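Local coordinates for extracellular solute-binding protein, family 5 (Chelativorans sp., PDB 6WM6) that binds EDTA and related aminopolycarboxylates in the periplasm, probably delivering them to an ABC transporter, at residues D335-T340 against P526-P531. Sequence-based numbering, arbitrary orientation.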
loop_
_atom_site.group_PDB
_atom_site.type_symbol
_atom_site.label_atom_id
_atom_site.label_comp_id
_atom_site.label_asym_id
_atom_site.label_seq_id
_atom_site.Cartn_x
_atom_site.Cartn_y
_atom_site.Cartn_z
ATOM N N ASP A 335 16.618 14.668 -14.053
ATOM C CA ASP A 335 17.678 13.706 -14.335
ATOM C C ASP A 335 17.448 12.403 -13.590
ATOM O O ASP A 335 17.690 11.314 -14.121
ATOM C CB ASP A 335 19.030 14.302 -13.935
ATOM C CG ASP A 335 20.193 13.394 -14.303
ATOM O OD1 ASP A 335 20.454 13.246 -15.520
ATOM O OD2 ASP A 335 20.828 12.807 -13.392
ATOM N N LEU A 336 16.982 12.480 -12.349
ATOM C CA LEU A 336 16.709 11.280 -11.580
ATOM C C LEU A 336 15.745 10.373 -12.336
ATOM O O LEU A 336 15.962 9.161 -12.464
ATOM C CB LEU A 336 16.109 11.706 -10.242
ATOM C CG LEU A 336 16.255 10.845 -9.012
ATOM C CD1 LEU A 336 17.682 10.464 -8.734
ATOM C CD2 LEU A 336 15.696 11.641 -7.839
ATOM N N LYS A 337 14.651 10.947 -12.840
ATOM C CA LYS A 337 13.667 10.165 -13.567
ATOM C C LYS A 337 14.176 9.771 -14.950
ATOM O O LYS A 337 13.894 8.666 -15.415
ATOM C CB LYS A 337 12.363 10.967 -13.652
ATOM C CG LYS A 337 11.162 10.149 -14.088
ATOM C CD LYS A 337 9.842 10.929 -13.995
ATOM C CE LYS A 337 9.694 11.982 -15.061
ATOM N NZ LYS A 337 9.431 11.386 -16.408
ATOM N N ALA A 338 14.945 10.652 -15.601
ATOM C CA ALA A 338 15.500 10.351 -16.917
ATOM C C ALA A 338 16.443 9.160 -16.882
ATOM O O ALA A 338 16.512 8.389 -17.858
ATOM C CB ALA A 338 16.254 11.563 -17.471
ATOM N N LYS A 339 17.163 8.975 -15.779
ATOM C CA LYS A 339 18.132 7.895 -15.684
ATOM C C LYS A 339 17.548 6.583 -15.192
ATOM O O LYS A 339 18.097 5.516 -15.490
ATOM C CB LYS A 339 19.272 8.303 -14.736
ATOM C CG LYS A 339 20.083 9.502 -15.177
ATOM C CD LYS A 339 21.203 9.094 -16.106
ATOM C CE LYS A 339 22.158 10.259 -16.367
ATOM N NZ LYS A 339 21.514 11.356 -17.138
ATOM N N THR A 340 16.444 6.607 -14.440
ATOM C CA THR A 340 15.956 5.425 -13.761
ATOM C C THR A 340 14.585 4.938 -14.208
ATOM O O THR A 340 14.241 3.785 -13.924
ATOM C CB THR A 340 15.905 5.648 -12.234
ATOM O OG1 THR A 340 15.012 6.740 -11.953
ATOM C CG2 THR A 340 17.278 5.967 -11.689
ATOM N N PRO A 526 9.121 13.849 -2.343
ATOM C CA PRO A 526 8.521 12.825 -3.205
ATOM C C PRO A 526 9.260 12.750 -4.524
ATOM O O PRO A 526 9.755 13.762 -5.033
ATOM C CB PRO A 526 7.086 13.337 -3.404
ATOM C CG PRO A 526 7.228 14.868 -3.369
ATOM C CD PRO A 526 8.391 15.138 -2.409
ATOM N N ILE A 527 9.309 11.543 -5.095
ATOM C CA ILE A 527 10.069 11.279 -6.322
ATOM C C ILE A 527 9.107 10.868 -7.443
ATOM O O ILE A 527 8.719 11.693 -8.271
ATOM C CB ILE A 527 11.215 10.298 -6.046
ATOM C CG1 ILE A 527 12.169 10.876 -4.981
ATOM C CG2 ILE A 527 11.989 10.005 -7.321
ATOM C CD1 ILE A 527 13.200 9.898 -4.437
ATOM N N TYR A 528 8.705 9.608 -7.493
ATOM C CA TYR A 528 7.736 9.143 -8.490
ATOM C C TYR A 528 7.232 7.776 -8.054
ATOM O O TYR A 528 7.823 7.099 -7.205
ATOM C CB TYR A 528 8.313 9.126 -9.905
ATOM C CG TYR A 528 9.492 8.226 -10.153
ATOM C CD1 TYR A 528 9.357 6.843 -10.121
ATOM C CD2 TYR A 528 10.766 8.745 -10.450
ATOM C CE1 TYR A 528 10.428 5.986 -10.363
ATOM C CE2 TYR A 528 11.832 7.895 -10.676
ATOM C CZ TYR A 528 11.661 6.538 -10.631
ATOM O OH TYR A 528 12.707 5.651 -10.865
ATOM N N GLN A 529 6.130 7.362 -8.676
ATOM C CA GLN A 529 5.489 6.086 -8.368
ATOM C C GLN A 529 6.283 4.903 -8.894
ATOM O O GLN A 529 6.825 4.920 -10.004
ATOM C CB GLN A 529 4.100 6.076 -9.008
ATOM C CG GLN A 529 3.068 6.970 -8.314
ATOM C CD GLN A 529 1.927 7.260 -9.233
ATOM O OE1 GLN A 529 1.991 8.176 -10.050
ATOM N NE2 GLN A 529 0.849 6.513 -9.071
ATOM N N LEU A 530 6.317 3.830 -8.107
ATOM C CA LEU A 530 6.904 2.593 -8.571
ATOM C C LEU A 530 6.062 2.001 -9.691
ATOM O O LEU A 530 4.838 2.091 -9.666
ATOM C CB LEU A 530 6.988 1.562 -7.444
ATOM C CG LEU A 530 8.112 1.737 -6.421
ATOM C CD1 LEU A 530 7.977 2.973 -5.577
ATOM C CD2 LEU A 530 8.157 0.498 -5.517
ATOM N N PRO A 531 6.678 1.336 -10.653
ATOM C CA PRO A 531 5.893 0.556 -11.618
ATOM C C PRO A 531 5.503 -0.786 -11.038
ATOM O O PRO A 531 6.294 -1.460 -10.387
ATOM C CB PRO A 531 6.867 0.376 -12.790
ATOM C CG PRO A 531 8.226 0.369 -12.137
ATOM C CD PRO A 531 8.129 1.341 -10.967
#
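The ring of Tyr-528 reaches from its strand to the last turn of the helix, where its CD2 and CE2 side lies obliquely against Lys-337 CG, with CD2 3.9 Å from Lys-337 CG. Beyond that overlap its hydroxyl approaches Thr-340, OH to OG1 being 2.8 Å, and OG1 lies at the ring edge, near the ring plane. Thr-340 OG1 itself donates to the carbonyl O of Leu-336, 2.7 Å away and one turn earlier; with chi1 at 61° the hydroxyl folds back over the helix backbone, and this bond fixes its rotation beside the tyrosine. A phenylalanine in place of Tyr-528 would lack the hydroxyl and would probably leave Thr-340 OG1 without its phenolic neighbour. Lys-337 has CG anti to its backbone nitrogen (chi1 -166°), which brings CG up to the ring obliquely before bends at chi3 and chi4 carry NZ away to its salt bridge with Asp-342. Next to the ring, Leu-336 CD2 meets Ile-527 CG2 at 4.1 Å, the two side chains crossing at about a right angle. Segment 335-340 runs at 28° to 526-531, so that helix 333-340 packs against strand 524-537 of the mixed sheet in the periplasmic-binding-protein fold. Strand 305-311 pairs with that strand, Trp-348 meets the Tyr-528 ring with the two planes roughly perpendicular, and helix 416-429 covers Leu-336 and Ile-527 through Met-421.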